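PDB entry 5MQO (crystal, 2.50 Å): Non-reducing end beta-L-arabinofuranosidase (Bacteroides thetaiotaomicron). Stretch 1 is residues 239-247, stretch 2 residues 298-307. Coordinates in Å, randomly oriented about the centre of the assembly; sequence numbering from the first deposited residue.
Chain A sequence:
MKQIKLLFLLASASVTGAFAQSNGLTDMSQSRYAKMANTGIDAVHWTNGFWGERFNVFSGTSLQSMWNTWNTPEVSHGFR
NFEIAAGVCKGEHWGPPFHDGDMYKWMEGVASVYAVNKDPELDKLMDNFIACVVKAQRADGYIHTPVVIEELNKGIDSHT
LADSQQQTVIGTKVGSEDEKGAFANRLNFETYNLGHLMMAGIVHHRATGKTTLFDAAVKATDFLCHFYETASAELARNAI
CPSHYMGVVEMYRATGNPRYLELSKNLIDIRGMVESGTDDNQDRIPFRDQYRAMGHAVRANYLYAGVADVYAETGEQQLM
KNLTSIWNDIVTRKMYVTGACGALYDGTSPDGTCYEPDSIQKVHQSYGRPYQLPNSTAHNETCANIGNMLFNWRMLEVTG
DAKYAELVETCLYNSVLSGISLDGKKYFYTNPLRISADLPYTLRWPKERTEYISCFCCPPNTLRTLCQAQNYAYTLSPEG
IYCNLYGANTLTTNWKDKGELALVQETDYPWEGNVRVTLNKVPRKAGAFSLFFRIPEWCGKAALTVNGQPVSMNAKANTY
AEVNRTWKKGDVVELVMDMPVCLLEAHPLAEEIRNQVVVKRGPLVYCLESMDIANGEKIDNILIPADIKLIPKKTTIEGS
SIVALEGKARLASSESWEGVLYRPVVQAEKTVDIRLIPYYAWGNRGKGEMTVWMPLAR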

# COMPACT_ATOMS: atom_id res chain seq x y z
N ALA A 239 -5.88 4.84 -22.05
CA ALA A 239 -5.15 4.11 -21.01
C ALA A 239 -4.55 5.02 -19.92
O ALA A 239 -3.80 4.50 -19.09
CB ALA A 239 -4.04 3.26 -21.63
N ILE A 240 -4.85 6.34 -19.92
CA ILE A 240 -4.53 7.26 -18.77
C ILE A 240 -5.19 6.75 -17.45
O ILE A 240 -4.81 7.19 -16.35
CB ILE A 240 -4.81 8.81 -19.07
CG1 ILE A 240 -3.67 9.43 -19.90
CG2 ILE A 240 -4.95 9.65 -17.79
CD1 ILE A 240 -3.87 10.88 -20.33
N CYS A 241 -6.17 5.82 -17.56
CA CYS A 241 -6.48 4.90 -16.46
C CYS A 241 -5.44 3.77 -16.44
O CYS A 241 -5.39 2.94 -17.36
CB CYS A 241 -7.89 4.32 -16.56
SG CYS A 241 -8.57 3.98 -14.92
N PRO A 242 -4.59 3.74 -15.38
CA PRO A 242 -3.52 2.74 -15.30
C PRO A 242 -3.89 1.45 -14.54
O PRO A 242 -3.10 0.51 -14.51
CB PRO A 242 -2.44 3.51 -14.55
CG PRO A 242 -3.23 4.34 -13.57
CD PRO A 242 -4.54 4.67 -14.23
N SER A 243 -5.07 1.44 -13.92
CA SER A 243 -5.74 0.22 -13.46
C SER A 243 -5.77 -0.85 -14.55
O SER A 243 -5.64 -2.04 -14.28
CB SER A 243 -7.20 0.54 -13.09
OG SER A 243 -7.96 0.96 -14.23
N HIS A 244 -5.99 -0.40 -15.78
CA HIS A 244 -6.10 -1.27 -16.96
C HIS A 244 -5.07 -2.38 -17.07
O HIS A 244 -5.43 -3.50 -17.39
CB HIS A 244 -6.03 -0.42 -18.26
CG HIS A 244 -7.27 0.36 -18.55
ND1 HIS A 244 -7.58 0.81 -19.82
CD2 HIS A 244 -8.29 0.77 -17.75
CE1 HIS A 244 -8.73 1.47 -19.78
NE2 HIS A 244 -9.18 1.45 -18.54
N TYR A 245 -3.79 -2.07 -16.80
CA TYR A 245 -2.68 -3.00 -17.07
C TYR A 245 -2.80 -4.26 -16.21
O TYR A 245 -2.66 -5.38 -16.69
CB TYR A 245 -1.33 -2.34 -16.79
CG TYR A 245 -1.00 -1.19 -17.70
CD1 TYR A 245 -1.42 0.11 -17.39
CD2 TYR A 245 -0.24 -1.38 -18.84
CE1 TYR A 245 -1.14 1.18 -18.21
CE2 TYR A 245 0.06 -0.31 -19.66
CZ TYR A 245 -0.39 0.97 -19.35
OH TYR A 245 -0.09 2.05 -20.17
N MET A 246 -3.09 -4.03 -14.92
CA MET A 246 -3.32 -5.08 -13.94
C MET A 246 -4.61 -5.85 -14.24
O MET A 246 -4.59 -7.09 -14.30
CB MET A 246 -3.33 -4.48 -12.51
CG MET A 246 -1.94 -4.32 -11.90
SD MET A 246 -1.72 -3.34 -10.39
CE MET A 246 -3.28 -3.64 -9.55
N GLY A 247 -5.71 -5.13 -14.47
CA GLY A 247 -7.02 -5.74 -14.79
C GLY A 247 -7.01 -6.69 -15.96
O GLY A 247 -7.63 -7.75 -15.91
N VAL A 298 1.14 8.04 -9.18
CA VAL A 298 0.08 7.04 -9.32
C VAL A 298 0.26 6.33 -10.67
O VAL A 298 0.37 5.10 -10.72
CB VAL A 298 -1.36 7.65 -9.23
CG1 VAL A 298 -2.40 6.53 -9.20
CG2 VAL A 298 -1.56 8.53 -8.02
N ARG A 299 0.30 7.11 -11.75
CA ARG A 299 0.50 6.57 -13.09
C ARG A 299 1.78 5.75 -13.14
O ARG A 299 1.78 4.64 -13.66
CB ARG A 299 0.51 7.70 -14.13
CG ARG A 299 -0.83 8.43 -14.32
CD ARG A 299 -0.89 9.29 -15.58
NE ARG A 299 -1.27 10.69 -15.34
CZ ARG A 299 -1.22 11.70 -16.25
NH1 ARG A 299 -0.83 11.51 -17.52
NH2 ARG A 299 -1.57 12.93 -15.88
N ALA A 300 2.86 6.28 -12.56
CA ALA A 300 4.15 5.60 -12.49
C ALA A 300 4.05 4.23 -11.81
O ALA A 300 4.44 3.19 -12.35
CB ALA A 300 5.11 6.46 -11.70
N ASN A 301 3.56 4.26 -10.60
CA ASN A 301 3.61 3.09 -9.78
C ASN A 301 2.65 2.03 -10.32
O ASN A 301 3.05 0.87 -10.37
CB ASN A 301 3.31 3.45 -8.34
CG ASN A 301 4.46 4.16 -7.65
OD1 ASN A 301 5.58 4.23 -8.15
ND2 ASN A 301 4.18 4.67 -6.45
N TYR A 302 1.45 2.41 -10.76
CA TYR A 302 0.52 1.45 -11.39
C TYR A 302 1.09 0.85 -12.67
O TYR A 302 0.92 -0.34 -12.91
CB TYR A 302 -0.89 2.06 -11.62
CG TYR A 302 -1.76 2.04 -10.37
CD1 TYR A 302 -2.52 0.93 -10.06
CD2 TYR A 302 -1.78 3.09 -9.49
CE1 TYR A 302 -3.31 0.89 -8.91
CE2 TYR A 302 -2.56 3.06 -8.35
CZ TYR A 302 -3.33 1.96 -8.06
OH TYR A 302 -4.10 1.93 -6.92
N LEU A 303 1.81 1.66 -13.47
CA LEU A 303 2.59 1.14 -14.62
C LEU A 303 3.54 0.09 -14.16
O LEU A 303 3.53 -1.00 -14.70
CB LEU A 303 3.40 2.23 -15.34
CG LEU A 303 4.50 1.82 -16.35
CD1 LEU A 303 3.94 1.06 -17.53
CD2 LEU A 303 5.24 3.02 -16.89
N TYR A 304 4.37 0.42 -13.17
CA TYR A 304 5.43 -0.51 -12.74
C TYR A 304 4.84 -1.85 -12.27
O TYR A 304 5.35 -2.93 -12.61
CB TYR A 304 6.39 0.12 -11.69
CG TYR A 304 6.93 1.47 -12.06
CD1 TYR A 304 7.20 1.80 -13.37
CD2 TYR A 304 7.16 2.44 -11.07
CE1 TYR A 304 7.67 3.04 -13.72
CE2 TYR A 304 7.65 3.69 -11.42
CZ TYR A 304 7.90 3.98 -12.75
OH TYR A 304 8.38 5.19 -13.16
N ALA A 305 3.75 -1.76 -11.52
CA ALA A 305 2.98 -2.90 -11.09
C ALA A 305 2.53 -3.76 -12.26
O ALA A 305 2.75 -4.98 -12.26
CB ALA A 305 1.76 -2.43 -10.33
N GLY A 306 1.87 -3.11 -13.22
CA GLY A 306 1.33 -3.76 -14.41
C GLY A 306 2.41 -4.47 -15.19
O GLY A 306 2.19 -5.58 -15.66
N VAL A 307 3.57 -3.84 -15.32
CA VAL A 307 4.70 -4.45 -16.02
C VAL A 307 5.21 -5.72 -15.32
O VAL A 307 5.58 -6.70 -15.97
CB VAL A 307 5.82 -3.42 -16.25
CG1 VAL A 307 7.13 -4.06 -16.73
CG2 VAL A 307 5.36 -2.38 -17.27

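The two stretches meet in a close, apolar packing of near-parallel helices, held by van der Waals contact without a single hydrogen bond between them. The helical part of the first stretch and the helix of residues 298-307 run in the same direction, 16° apart, and their axes approach to 8.1 Å; together the stretches bury 487 Å².

The approach is closest at Gly306, whose lack of a side chain leaves room for Tyr245 and whose CA lies 4.9 Å from the CA of Met246. The CB of Tyr245 settles 3.8 Å from the Gly306 CA; a CB at this position would point toward the other helix and fall 2.5 Å from the CB of Tyr245, a clear clash. The CG of Met246 also reaches to 4.2 Å from the Gly306 CA.

One turn back along both chains, Pro242 and Tyr302 form the second point of close register. Both CA-to-CB bonds point toward the opposing stretch, and the Pro242 CB packs against the Tyr302 CB at 3.6 Å. The Met246 sulfur lies between these two levels. The CA-to-CB bond of Met246 runs sideways, and an m, t conformation about chi1 and chi2 carries the sulfur to Ala305, with Met246 SD 3.6 Å from Ala305 CB. Met246 SD also lies 4.4 Å from Tyr302 CD1, approaching the ring obliquely. The Tyr302 hydroxyl is hydrogen-bonded elsewhere in the structure, so the residue can offer its apolar surface here without leaving that group unsatisfied.

Toward the start of both stretches the packing loosens. Pro242 CG is 4.4 Å from the Arg299 CA, while the Arg299 side chain leaves the backbone sideways and extends until Arg299 NH1 lies 4.2 Å from Ile240 CD1. High B factors at Ile240 and Pro242 indicate that the start of the first stretch is less firmly ordered.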